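Local coordinates for polyketide synthase PksL (Bacillus subtilis, PDB 5E1V), which probably catalyses, through its dehydratase domain, the loss of water from beta-hydroxyacyl intermediates during assembly of the polyketide bacillaene, at residues A[121-126]-A[254-259]; A[133-138]-A[159-164]; A[153-158]-A[189-194]; A[201-206]-A[237-242]. All coordinates share one frame; numbering follows the deposited sequence.

How the interactions relate
All four contacts tie together helices, loops and strands in the C-terminal half of what is, by family, a double hotdog dehydratase. Strands 248-256 (interaction 1) and 232-245 (interaction 4) are adjacent, and 168-174, 159-165 and 134-137 follow on to interaction 2; the centres of these three contacts lie 14 to 18 Å apart. Interactions 3 and 4 use the two ends of helix 190-203, about 20 Å apart between centres. Along the chain, interaction 1 encloses the others; interactions 2 and 3 interleave, and interaction 4 follows. Polar links join interactions 1 and 2 to 4 (Glu254 with Lys238; Glu164 with His202, probably a hydrogen bond), whereas interaction 3 touches 1 and 2 by packing.

Interaction 1 (A[121-126]-A[254-259]); sequences ETLDLS and EFFNAS
One face of the Phe256 ring is covered by a methyl group of Leu123, and an oxygen of Glu121 lies at the ring edge, near its plane. CD1 of Leu123 is 3.5 Å from the Phe256 ring centroid and only 7° off the ring normal, a CH-pi contact. It is near-central: every ring carbon lies at almost the same distance from that methyl. Both residues hold CG anti to the carbonyl carbon, and their side chains cross at about a right angle. At the ring edge, Glu121 OE1 comes within 3.9 Å of Phe256 CE2, its carboxylate turned 64° from the ring plane. This oxygen is buried without a hydrogen-bond partner in the model, and it sits 2.9 Å from the backbone O of Thr122, another acceptor; such crowding could raise the carboxylate's pKa, although OE2 forms a salt bridge with Arg236. An alanine in place of Phe256 would remove the ring beneath Leu123 and would probably leave this loop more loosely held. Further along, the packing is tight where Leu125 CD1 reaches to 3.0 Å from Ala258 O. Within the turn that Leu125 touches, Ser259 OG donates to Asn257 OD1 at 3.0 Å from above the carbonyl plane, and Asn257 ND2 hydrogen-bonds Glu261 OE1. Around the contact, backbone hydrogen bonds join Glu121 to Lys262 and Leu123 to Gly260, while Leu125 also touches Met234, so the lead-in to helix 125-130 lies against the ends of strands 248-256, 262-273 and 232-245.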
loop_
_atom_site.group_PDB
_atom_site.type_symbol
_atom_site.label_atom_id
_atom_site.label_comp_id
_atom_site.label_asym_id
_atom_site.label_seq_id
_atom_site.Cartn_x
_atom_site.Cartn_y
_atom_site.Cartn_z
ATOM N N GLU A 121 7.278 -8.877 18.510
ATOM C CA GLU A 121 6.251 -8.040 19.126
ATOM C C GLU A 121 4.871 -8.731 19.134
ATOM O O GLU A 121 4.416 -9.275 18.095
ATOM C CB GLU A 121 6.158 -6.728 18.333
ATOM C CG GLU A 121 6.361 -5.428 19.097
ATOM C CD GLU A 121 5.098 -4.894 19.713
ATOM O OE1 GLU A 121 4.150 -5.678 19.876
ATOM O OE2 GLU A 121 5.050 -3.690 20.038
ATOM N N THR A 122 4.171 -8.719 20.284
ATOM C CA THR A 122 2.734 -9.106 20.291
ATOM C C THR A 122 1.901 -8.047 21.012
ATOM O O THR A 122 2.440 -7.197 21.723
ATOM C CB THR A 122 2.442 -10.514 20.886
ATOM O OG1 THR A 122 2.835 -10.557 22.255
ATOM C CG2 THR A 122 3.162 -11.624 20.137
ATOM N N LEU A 123 0.598 -8.088 20.792
ATOM C CA LEU A 123 -0.331 -7.150 21.393
ATOM C C LEU A 123 -1.492 -7.873 22.098
ATOM O O LEU A 123 -1.876 -8.956 21.712
ATOM C CB LEU A 123 -0.910 -6.253 20.304
ATOM C CG LEU A 123 0.091 -5.321 19.629
ATOM C CD1 LEU A 123 -0.598 -4.519 18.537
ATOM C CD2 LEU A 123 0.709 -4.389 20.654
ATOM N N ASP A 124 -2.042 -7.249 23.128
ATOM C CA ASP A 124 -3.280 -7.722 23.759
ATOM C C ASP A 124 -4.382 -6.861 23.169
ATOM O O ASP A 124 -4.642 -5.773 23.646
ATOM C CB ASP A 124 -3.205 -7.551 25.291
ATOM N N LEU A 125 -4.996 -7.318 22.087
ATOM C CA LEU A 125 -5.897 -6.457 21.286
ATOM C C LEU A 125 -7.079 -5.850 22.080
ATOM O O LEU A 125 -7.288 -4.620 22.115
ATOM C CB LEU A 125 -6.415 -7.246 20.076
ATOM C CG LEU A 125 -5.341 -7.733 19.095
ATOM C CD1 LEU A 125 -5.921 -8.706 18.089
ATOM C CD2 LEU A 125 -4.657 -6.569 18.388
ATOM N N SER A 126 -7.838 -6.713 22.739
ATOM C CA SER A 126 -8.958 -6.276 23.590
ATOM C C SER A 126 -8.542 -5.159 24.552
ATOM O O SER A 126 -9.185 -4.099 24.635
ATOM C CB SER A 126 -9.506 -7.485 24.333
ATOM O OG SER A 126 -9.677 -8.548 23.406
ATOM N N GLU A 254 2.563 -0.798 11.186
ATOM C CA GLU A 254 2.947 -2.082 11.775
ATOM C C GLU A 254 1.774 -3.022 11.643
ATOM O O GLU A 254 0.721 -2.700 12.120
ATOM C CB GLU A 254 3.349 -1.897 13.252
ATOM C CG GLU A 254 4.515 -0.955 13.393
ATOM C CD GLU A 254 4.860 -0.739 14.842
ATOM O OE1 GLU A 254 5.542 -1.640 15.428
ATOM O OE2 GLU A 254 4.377 0.296 15.366
ATOM N N PHE A 255 1.947 -4.157 10.993
ATOM C CA PHE A 255 0.864 -5.072 10.763
ATOM C C PHE A 255 0.834 -6.261 11.713
ATOM O O PHE A 255 1.795 -6.980 11.864
ATOM C CB PHE A 255 0.799 -5.495 9.315
ATOM C CG PHE A 255 0.767 -4.337 8.363
ATOM C CD1 PHE A 255 1.974 -3.772 7.900
ATOM C CD2 PHE A 255 -0.406 -3.843 7.886
ATOM C CE1 PHE A 255 1.966 -2.729 6.998
ATOM C CE2 PHE A 255 -0.404 -2.769 7.019
ATOM C CZ PHE A 255 0.764 -2.237 6.552
ATOM N N PHE A 256 -0.349 -6.489 12.292
ATOM C CA PHE A 256 -0.593 -7.628 13.159
ATOM C C PHE A 256 -1.755 -8.525 12.723
ATOM O O PHE A 256 -2.794 -8.028 12.256
ATOM C CB PHE A 256 -0.925 -7.087 14.566
ATOM C CG PHE A 256 0.180 -6.315 15.190
ATOM C CD1 PHE A 256 0.331 -4.981 14.935
ATOM C CD2 PHE A 256 1.058 -6.923 16.054
ATOM C CE1 PHE A 256 1.350 -4.266 15.481
ATOM C CE2 PHE A 256 2.073 -6.212 16.636
ATOM C CZ PHE A 256 2.216 -4.870 16.349
ATOM N N ASN A 257 -1.608 -9.840 12.923
ATOM C CA ASN A 257 -2.716 -10.760 12.641
ATOM C C ASN A 257 -3.828 -10.671 13.719
ATOM O O ASN A 257 -3.698 -9.985 14.730
ATOM C CB ASN A 257 -2.244 -12.195 12.300
ATOM C CG ASN A 257 -1.570 -12.910 13.471
ATOM O OD1 ASN A 257 -1.721 -12.486 14.624
ATOM N ND2 ASN A 257 -0.736 -13.920 13.166
ATOM N N ALA A 258 -4.935 -11.343 13.478
ATOM C CA ALA A 258 -6.092 -11.226 14.366
ATOM C C ALA A 258 -5.755 -11.772 15.771
ATOM O O ALA A 258 -6.343 -11.348 16.773
ATOM C CB ALA A 258 -7.280 -11.972 13.745
ATOM N N SER A 259 -4.767 -12.645 15.839
ATOM C CA SER A 259 -4.276 -13.130 17.112
ATOM C C SER A 259 -3.296 -12.152 17.827
ATOM O O SER A 259 -2.864 -12.409 18.931
ATOM C CB SER A 259 -3.719 -14.533 16.911
ATOM O OG SER A 259 -2.343 -14.494 16.730
#

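Interaction 2 (A[133-138]-A[159-164]); sequences QNVVQL and KGCIYE
From CB outward, Glu164 lies across the neighbouring strand. Its CB is 3.5 Å and its CG 3.7 Å from Asn134 O, the acceptor of its own backbone N-H. With CG anti to the carbonyl carbon and the chain extended through chi2 (172°), CD passes 3.4 Å from Val136 CG2. At the tip OE1 fits between Asn134 CB, at 3.1 Å, and that Val136 methyl, whereas OE2 turns to His202 NE2 for a hydrogen bond. Beneath this lies an antiparallel ladder whose strand segments run at 154°. Asn134-Glu164 and Val136-Ile162 are hydrogen-bonded pairs; the bond from Ile162 N to Val136 O is short, 2.6 Å, and nearly straight at 167°. On the face of Val135 and Tyr163, Val135 CG2 packs 3.5 Å from Tyr163 CD1, the two side chains pointing the same way. On the face of Val136 and Ile162, Ile162 CG1 meets CD1 of Leu138, just past the strand, at 3.8 Å. Gly160 O accepts from Leu138 N, which lies in the carbonyl plane on a lone pair; at Gly160's backbone angles any CB would collide with the preceding carbonyl oxygen. Strand 134-137 is an edge strand, with 159-165 as its neighbour, and main-chain bonding supplies most of its polar attachment. A carboxylate lying along aliphatic carbon, with one oxygen directed at a histidine, would probably help stabilise a positive charge on His202.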
loop_
_atom_site.group_PDB
_atom_site.type_symbol
_atom_site.label_atom_id
_atom_site.label_comp_id
_atom_site.label_asym_id
_atom_site.label_seq_id
_atom_site.Cartn_x
_atom_site.Cartn_y
_atom_site.Cartn_z
ATOM N N GLN A 133 -9.567 6.046 23.809
ATOM C CA GLN A 133 -10.211 7.273 24.232
ATOM C C GLN A 133 -11.391 7.586 23.314
ATOM O O GLN A 133 -12.444 8.035 23.782
ATOM C CB GLN A 133 -9.204 8.415 24.243
ATOM C CG GLN A 133 -8.110 8.230 25.289
ATOM C CD GLN A 133 -6.812 8.915 24.912
ATOM O OE1 GLN A 133 -5.720 8.460 25.282
ATOM N NE2 GLN A 133 -6.919 10.012 24.160
ATOM N N ASN A 134 -11.214 7.356 22.011
ATOM C CA ASN A 134 -12.296 7.498 21.041
ATOM C C ASN A 134 -12.175 6.439 19.958
ATOM O O ASN A 134 -11.052 6.048 19.604
ATOM C CB ASN A 134 -12.264 8.876 20.391
ATOM C CG ASN A 134 -12.987 9.921 21.214
ATOM O OD1 ASN A 134 -14.066 10.366 20.834
ATOM N ND2 ASN A 134 -12.415 10.297 22.360
ATOM N N VAL A 135 -13.329 5.993 19.457
ATOM C CA VAL A 135 -13.433 5.141 18.255
ATOM C C VAL A 135 -14.009 5.925 17.034
ATOM O O VAL A 135 -15.103 6.499 17.069
ATOM C CB VAL A 135 -14.230 3.863 18.591
ATOM C CG1 VAL A 135 -14.558 3.014 17.368
ATOM C CG2 VAL A 135 -13.461 3.042 19.609
ATOM N N VAL A 136 -13.249 5.972 15.949
ATOM C CA VAL A 136 -13.727 6.523 14.714
ATOM C C VAL A 136 -14.067 5.351 13.772
ATOM O O VAL A 136 -13.214 4.500 13.484
ATOM C CB VAL A 136 -12.692 7.499 14.080
ATOM C CG1 VAL A 136 -13.260 8.168 12.819
ATOM C CG2 VAL A 136 -12.265 8.559 15.079
ATOM N N GLN A 137 -15.314 5.279 13.304
ATOM C CA GLN A 137 -15.649 4.316 12.254
ATOM C C GLN A 137 -14.939 4.736 10.931
ATOM O O GLN A 137 -14.811 5.904 10.585
ATOM C CB GLN A 137 -17.170 4.138 12.092
ATOM C CG GLN A 137 -17.619 2.724 11.673
ATOM C CD GLN A 137 -17.450 1.643 12.759
ATOM O OE1 GLN A 137 -17.526 1.920 13.968
ATOM N NE2 GLN A 137 -17.229 0.393 12.324
ATOM N N LEU A 138 -14.442 3.753 10.210
ATOM C CA LEU A 138 -13.656 4.021 9.051
ATOM C C LEU A 138 -14.478 4.653 7.914
ATOM O O LEU A 138 -13.984 5.520 7.169
ATOM C CB LEU A 138 -12.961 2.726 8.617
ATOM C CG LEU A 138 -11.732 2.956 7.719
ATOM C CD1 LEU A 138 -10.538 3.496 8.510
ATOM C CD2 LEU A 138 -11.294 1.693 7.006
ATOM N N LYS A 159 -13.226 -2.235 5.557
ATOM C CA LYS A 159 -14.183 -2.234 6.646
ATOM C C LYS A 159 -13.465 -2.220 7.970
ATOM O O LYS A 159 -12.389 -2.821 8.094
ATOM C CB LYS A 159 -14.992 -3.514 6.582
ATOM C CG LYS A 159 -15.655 -3.619 5.238
ATOM C CD LYS A 159 -16.932 -2.804 5.181
ATOM C CE LYS A 159 -18.153 -3.692 5.326
ATOM N NZ LYS A 159 -18.210 -4.449 6.620
ATOM N N GLY A 160 -14.060 -1.520 8.946
ATOM C CA GLY A 160 -13.511 -1.425 10.302
ATOM C C GLY A 160 -13.545 -0.017 10.896
ATOM O O GLY A 160 -14.324 0.829 10.471
ATOM N N CYS A 161 -12.641 0.223 11.845
ATOM C CA CYS A 161 -12.708 1.395 12.733
ATOM C C CYS A 161 -11.340 1.672 13.288
ATOM O O CYS A 161 -10.455 0.831 13.216
ATOM C CB CYS A 161 -13.675 1.148 13.884
ATOM S SG CYS A 161 -13.124 -0.250 14.851
ATOM N N ILE A 162 -11.170 2.889 13.776
ATOM C CA ILE A 162 -9.919 3.368 14.271
ATOM C C ILE A 162 -10.033 3.626 15.794
ATOM O O ILE A 162 -10.789 4.517 16.222
ATOM C CB ILE A 162 -9.524 4.669 13.573
ATOM C CG1 ILE A 162 -9.438 4.503 12.023
ATOM C CG2 ILE A 162 -8.218 5.191 14.178
ATOM C CD1 ILE A 162 -9.088 5.809 11.330
ATOM N N TYR A 163 -9.209 2.903 16.557
ATOM C CA TYR A 163 -9.034 3.079 18.021
ATOM C C TYR A 163 -7.937 4.061 18.297
ATOM O O TYR A 163 -6.763 3.733 18.091
ATOM C CB TYR A 163 -8.663 1.763 18.674
ATOM C CG TYR A 163 -9.698 0.709 18.439
ATOM C CD1 TYR A 163 -10.895 0.716 19.151
ATOM C CD2 TYR A 163 -9.502 -0.296 17.491
ATOM C CE1 TYR A 163 -11.866 -0.249 18.935
ATOM C CE2 TYR A 163 -10.462 -1.286 17.275
ATOM C CZ TYR A 163 -11.646 -1.253 17.990
ATOM O OH TYR A 163 -12.616 -2.230 17.778
ATOM N N GLU A 164 -8.337 5.255 18.749
ATOM C CA GLU A 164 -7.445 6.386 19.005
ATOM C C GLU A 164 -7.003 6.482 20.482
ATOM O O GLU A 164 -7.809 6.263 21.407
ATOM C CB GLU A 164 -8.142 7.705 18.663
ATOM C CG GLU A 164 -8.731 7.826 17.269
ATOM C CD GLU A 164 -9.553 9.091 17.103
ATOM O OE1 GLU A 164 -10.561 9.236 17.837
ATOM O OE2 GLU A 164 -9.194 9.930 16.240
#

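Interaction 3 (A[153-158]-A[189-194]); sequences SEYMKA and HPTLID
A buried contact joins the loop between strands 150-152 and 159-165 to the first turn of helix 190-203, through one direct hydrogen bond and two bridging waters. Thr191 makes the direct bond: its OG1, anti to the carbonyl carbon, donates to Tyr155 O at 2.8 Å from above the carbonyl plane. Its other branch, CG2, faces the loop backbone and comes 3.8 Å from Ala158 N. The helix start is itself capped, since His189 ND1 accepts from Thr191 N, 3.2 Å away and only 8° out of the ring plane. The far ring nitrogen is fixed too: one water lies 2.7 Å from His189 NE2 and 2.9 Å from Tyr155 OH, while Tyr155 CE2 sits at the imidazole edge, near its plane, 4.1 Å from His189 CE1, the two side chains crossing at about a right angle. A second water donates to both Met156 O and Asp194 OD2, the latter at 2.7 Å, which spends both of its hydrogens. Met156, bent at chi2 and chi3, brings CE to 3.8 Å from Thr191 OG1 and also close to Asp194 CB. Phe17 touches Met156, Pro190 and Thr191, and His20 lies against Met156. The sequence from His189 to Asp194 fits the HPxxxD signature of polyketide synthase dehydratases, in which the aspartate works with a histidine from the other hotdog half; Asp194 is consistent with that role in this double hotdog active site.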
loop_
_atom_site.group_PDB
_atom_site.type_symbol
_atom_site.label_atom_id
_atom_site.label_comp_id
_atom_site.label_asym_id
_atom_site.label_seq_id
_atom_site.Cartn_x
_atom_site.Cartn_y
_atom_site.Cartn_z
ATOM N N SER A 153 -14.196 3.251 -3.543
ATOM C CA SER A 153 -15.524 2.674 -3.605
ATOM C C SER A 153 -15.329 1.202 -3.603
ATOM O O SER A 153 -14.242 0.703 -3.952
ATOM C CB SER A 153 -16.216 3.138 -4.897
ATOM O OG SER A 153 -15.426 2.770 -6.016
ATOM N N GLU A 154 -16.360 0.517 -3.131
ATOM C CA GLU A 154 -16.525 -0.897 -3.239
ATOM C C GLU A 154 -15.271 -1.759 -2.843
ATOM O O GLU A 154 -14.846 -1.754 -1.694
ATOM C CB GLU A 154 -17.074 -1.174 -4.646
ATOM C CG GLU A 154 -18.391 -1.917 -4.727
ATOM C CD GLU A 154 -18.236 -3.252 -5.402
ATOM O OE1 GLU A 154 -18.662 -3.378 -6.569
ATOM O OE2 GLU A 154 -17.624 -4.155 -4.779
ATOM N N TYR A 155 -14.766 -2.541 -3.775
ATOM C CA TYR A 155 -13.554 -3.381 -3.607
ATOM C C TYR A 155 -12.398 -2.711 -2.853
ATOM O O TYR A 155 -11.693 -3.385 -2.042
ATOM C CB TYR A 155 -13.051 -3.759 -4.984
ATOM C CG TYR A 155 -12.334 -5.047 -5.139
ATOM C CD1 TYR A 155 -13.020 -6.173 -5.574
ATOM C CD2 TYR A 155 -10.946 -5.163 -4.890
ATOM C CE1 TYR A 155 -12.377 -7.345 -5.829
ATOM C CE2 TYR A 155 -10.292 -6.348 -5.134
ATOM C CZ TYR A 155 -10.980 -7.414 -5.576
ATOM O OH TYR A 155 -10.371 -8.593 -5.763
ATOM N N MET A 156 -12.224 -1.411 -3.064
ATOM C CA MET A 156 -11.098 -0.597 -2.500
ATOM C C MET A 156 -11.341 -0.025 -1.074
ATOM O O MET A 156 -10.448 0.629 -0.485
ATOM C CB MET A 156 -10.747 0.555 -3.462
ATOM C CG MET A 156 -9.847 0.173 -4.634
ATOM S SD MET A 156 -8.080 0.548 -4.317
ATOM C CE MET A 156 -7.720 0.061 -2.671
ATOM N N LYS A 157 -12.566 -0.190 -0.537
ATOM C CA LYS A 157 -12.896 0.393 0.752
ATOM C C LYS A 157 -12.755 -0.698 1.751
ATOM O O LYS A 157 -13.451 -1.663 1.624
ATOM C CB LYS A 157 -14.372 0.909 0.824
ATOM C CG LYS A 157 -14.532 2.354 0.550
ATOM C CD LYS A 157 -15.978 2.827 0.650
ATOM C CE LYS A 157 -16.220 3.582 1.958
ATOM N NZ LYS A 157 -17.705 3.832 2.024
ATOM N N ALA A 158 -11.857 -0.559 2.738
ATOM C CA ALA A 158 -11.711 -1.505 3.758
ATOM C C ALA A 158 -12.945 -1.247 4.717
ATOM O O ALA A 158 -13.569 -0.213 4.595
ATOM C CB ALA A 158 -10.367 -1.338 4.509
ATOM N N HIS A 189 -2.812 -7.595 0.541
ATOM C CA HIS A 189 -3.925 -7.087 -0.170
ATOM C C HIS A 189 -3.905 -5.582 -0.261
ATOM O O HIS A 189 -3.987 -4.903 0.760
ATOM C CB HIS A 189 -5.260 -7.516 0.478
ATOM C CG HIS A 189 -6.390 -7.534 -0.499
ATOM N ND1 HIS A 189 -7.016 -6.399 -0.908
ATOM C CD2 HIS A 189 -7.068 -8.564 -1.057
ATOM C CE1 HIS A 189 -7.970 -6.697 -1.744
ATOM N NE2 HIS A 189 -8.002 -8.012 -1.881
ATOM N N PRO A 190 -3.868 -5.013 -1.499
ATOM C CA PRO A 190 -3.962 -3.514 -1.594
ATOM C C PRO A 190 -5.038 -2.763 -0.846
ATOM O O PRO A 190 -4.771 -1.757 -0.357
ATOM C CB PRO A 190 -4.050 -3.270 -3.053
ATOM C CG PRO A 190 -3.249 -4.464 -3.646
ATOM C CD PRO A 190 -3.766 -5.585 -2.861
ATOM N N THR A 191 -6.218 -3.306 -0.653
ATOM C CA THR A 191 -7.208 -2.676 0.215
ATOM C C THR A 191 -6.849 -2.608 1.688
ATOM O O THR A 191 -7.062 -1.606 2.401
ATOM C CB THR A 191 -8.541 -3.468 -0.000
ATOM O OG1 THR A 191 -8.921 -3.313 -1.396
ATOM C CG2 THR A 191 -9.587 -2.892 0.763
ATOM N N LEU A 192 -6.246 -3.670 2.180
ATOM C CA LEU A 192 -5.742 -3.655 3.547
ATOM C C LEU A 192 -4.609 -2.658 3.677
ATOM O O LEU A 192 -4.572 -1.914 4.626
ATOM C CB LEU A 192 -5.310 -5.042 3.898
ATOM C CG LEU A 192 -6.364 -6.161 4.043
ATOM C CD1 LEU A 192 -5.709 -7.412 4.472
ATOM C CD2 LEU A 192 -7.424 -5.734 5.049
ATOM N N ILE A 193 -3.656 -2.650 2.725
ATOM C CA ILE A 193 -2.499 -1.775 2.855
ATOM C C ILE A 193 -2.975 -0.312 2.609
ATOM O O ILE A 193 -2.699 0.559 3.409
ATOM C CB ILE A 193 -1.331 -2.090 1.898
ATOM C CG1 ILE A 193 -0.963 -3.601 1.852
ATOM C CG2 ILE A 193 -0.127 -1.237 2.347
ATOM C CD1 ILE A 193 -0.723 -4.263 3.159
ATOM N N ASP A 194 -3.735 -0.059 1.546
ATOM C CA ASP A 194 -4.215 1.285 1.324
ATOM C C ASP A 194 -5.049 1.808 2.529
ATOM O O ASP A 194 -4.915 2.963 2.971
ATOM C CB ASP A 194 -4.916 1.428 -0.041
ATOM C CG ASP A 194 -5.327 2.825 -0.318
ATOM O OD1 ASP A 194 -4.437 3.676 -0.668
ATOM O OD2 ASP A 194 -6.538 3.088 -0.098
HETATM O O HOH W 1 -9.762 -9.666 -3.134
HETATM O O HOH W 2 -8.545 1.788 1.164
#

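Interaction 4 (A[201-206]-A[237-242]); sequences NHLLTS and IKRSSV
Ile237 opens the contact by sliding past Leu203 in the opposite direction: its CG2, anti to the backbone N, lies 3.6 Å from Leu203 CD2, and the same leucine methyl is 3.6 Å from Ile237 O. Lys238 starts away from the helix, and its NZ forms a salt bridge with Glu254, but its carbonyl is gripped twice, by Ser241 N at 2.9 Å and by Ser241 OG at 2.7 Å, the hydroxyl arriving in plane on a lone pair. Arg239 brings NH1 to 3.5 Å from Leu203 CD1, its chain bent at chi3, while NE donates to Glu166 O and so holds the guanidinium in place. Here a 3-10 turn, residues 239-241, interrupts strand 232-245, and the last part of helix 190-203, around Leu203, packs against it, the helix being wrapped by the sheet as in a hotdog fold. An alanine at Leu203 would lose both methyls that span Ile237, Arg239 and Val242, and would probably loosen this part of the helix on the sheet. Val242 CG1 is 4.1 Å from Leu203 CD2, and its CB faces Leu204 CD2 at 4.3 Å, with Val251 of strand 248-256 touching both Leu204 and Val242.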
loop_
_atom_site.group_PDB
_atom_site.type_symbol
_atom_site.label_atom_id
_atom_site.label_comp_id
_atom_site.label_asym_id
_atom_site.label_seq_id
_atom_site.Cartn_x
_atom_site.Cartn_y
_atom_site.Cartn_z
ATOM N N ASN A 201 -3.203 8.563 7.690
ATOM C CA ASN A 201 -3.485 9.913 7.306
ATOM C C ASN A 201 -4.517 10.514 8.295
ATOM O O ASN A 201 -4.449 11.708 8.596
ATOM C CB ASN A 201 -3.918 10.002 5.851
ATOM C CG ASN A 201 -3.882 11.418 5.308
ATOM O OD1 ASN A 201 -3.012 11.783 4.481
ATOM N ND2 ASN A 201 -4.824 12.247 5.780
ATOM N N HIS A 202 -5.405 9.695 8.835
ATOM C CA HIS A 202 -6.346 10.205 9.853
ATOM C C HIS A 202 -5.646 10.589 11.175
ATOM O O HIS A 202 -6.099 11.508 11.873
ATOM C CB HIS A 202 -7.469 9.218 10.137
ATOM C CG HIS A 202 -8.254 9.546 11.365
ATOM N ND1 HIS A 202 -9.297 10.451 11.362
ATOM C CD2 HIS A 202 -8.131 9.115 12.642
ATOM C CE1 HIS A 202 -9.789 10.552 12.583
ATOM N NE2 HIS A 202 -9.104 9.748 13.379
ATOM N N LEU A 203 -4.554 9.907 11.515
ATOM C CA LEU A 203 -3.764 10.240 12.714
ATOM C C LEU A 203 -2.895 11.477 12.481
ATOM O O LEU A 203 -2.563 12.221 13.415
ATOM C CB LEU A 203 -2.880 9.041 13.100
ATOM C CG LEU A 203 -1.898 9.185 14.264
ATOM C CD1 LEU A 203 -2.587 9.604 15.581
ATOM C CD2 LEU A 203 -1.104 7.913 14.458
ATOM N N LEU A 204 -2.563 11.725 11.220
ATOM C CA LEU A 204 -1.786 12.891 10.856
ATOM C C LEU A 204 -2.556 14.193 10.844
ATOM O O LEU A 204 -1.953 15.267 10.702
ATOM C CB LEU A 204 -1.208 12.691 9.468
ATOM C CG LEU A 204 0.181 12.118 9.503
ATOM C CD1 LEU A 204 0.606 11.635 8.117
ATOM C CD2 LEU A 204 1.133 13.182 10.026
ATOM N N THR A 205 -3.875 14.095 10.947
ATOM C CA THR A 205 -4.752 15.269 10.772
ATOM C C THR A 205 -4.275 16.518 11.539
ATOM O O THR A 205 -3.997 17.535 10.909
ATOM C CB THR A 205 -6.191 14.953 11.190
ATOM O OG1 THR A 205 -6.163 14.429 12.520
ATOM C CG2 THR A 205 -6.809 13.926 10.262
ATOM N N SER A 206 -4.100 16.433 12.866
ATOM C CA SER A 206 -3.641 17.633 13.629
ATOM C C SER A 206 -2.364 18.260 13.041
ATOM O O SER A 206 -2.294 19.494 12.859
ATOM C CB SER A 206 -3.470 17.357 15.128
ATOM O OG SER A 206 -2.691 16.217 15.411
ATOM N N ILE A 237 -0.207 2.407 14.260
ATOM C CA ILE A 237 0.606 3.493 13.876
ATOM C C ILE A 237 0.881 4.266 15.166
ATOM O O ILE A 237 -0.069 4.724 15.824
ATOM C CB ILE A 237 -0.109 4.389 12.855
ATOM C CG1 ILE A 237 -0.518 3.532 11.631
ATOM C CG2 ILE A 237 0.809 5.538 12.458
ATOM C CD1 ILE A 237 -1.766 3.946 10.944
ATOM N N LYS A 238 2.159 4.399 15.491
ATOM C CA LYS A 238 2.587 5.142 16.672
ATOM C C LYS A 238 2.807 6.595 16.351
ATOM O O LYS A 238 3.443 6.978 15.324
ATOM C CB LYS A 238 3.872 4.529 17.249
ATOM C CG LYS A 238 3.798 3.085 17.727
ATOM C CD LYS A 238 5.059 2.791 18.561
ATOM C CE LYS A 238 5.431 1.322 18.642
ATOM N NZ LYS A 238 5.994 0.777 17.357
ATOM N N ARG A 239 2.323 7.480 17.241
ATOM C CA ARG A 239 2.497 8.920 16.978
ATOM C C ARG A 239 3.973 9.261 16.816
ATOM O O ARG A 239 4.340 10.154 16.035
ATOM C CB ARG A 239 1.858 9.787 18.117
ATOM C CG ARG A 239 1.701 11.268 17.776
ATOM C CD ARG A 239 1.122 12.031 18.955
ATOM N NE ARG A 239 -0.114 11.445 19.444
ATOM C CZ ARG A 239 -1.303 11.526 18.843
ATOM N NH1 ARG A 239 -1.459 12.165 17.684
ATOM N NH2 ARG A 239 -2.356 10.924 19.397
ATOM N N SER A 240 4.840 8.548 17.535
ATOM C CA SER A 240 6.279 8.835 17.486
ATOM C C SER A 240 6.891 8.598 16.099
ATOM O O SER A 240 7.969 9.124 15.804
ATOM C CB SER A 240 7.040 8.014 18.528
ATOM O OG SER A 240 6.856 6.625 18.337
ATOM N N SER A 241 6.199 7.797 15.274
ATOM C CA SER A 241 6.617 7.491 13.901
ATOM C C SER A 241 6.085 8.492 12.855
ATOM O O SER A 241 6.600 8.575 11.721
ATOM C CB SER A 241 6.146 6.079 13.519
ATOM O OG SER A 241 4.771 6.061 13.162
ATOM N N VAL A 242 5.044 9.236 13.206
ATOM C CA VAL A 242 4.373 10.056 12.221
ATOM C C VAL A 242 4.914 11.449 12.346
ATOM O O VAL A 242 5.074 11.957 13.460
ATOM C CB VAL A 242 2.844 10.030 12.384
ATOM C CG1 VAL A 242 2.324 8.584 12.348
ATOM C CG2 VAL A 242 2.394 10.698 13.687
#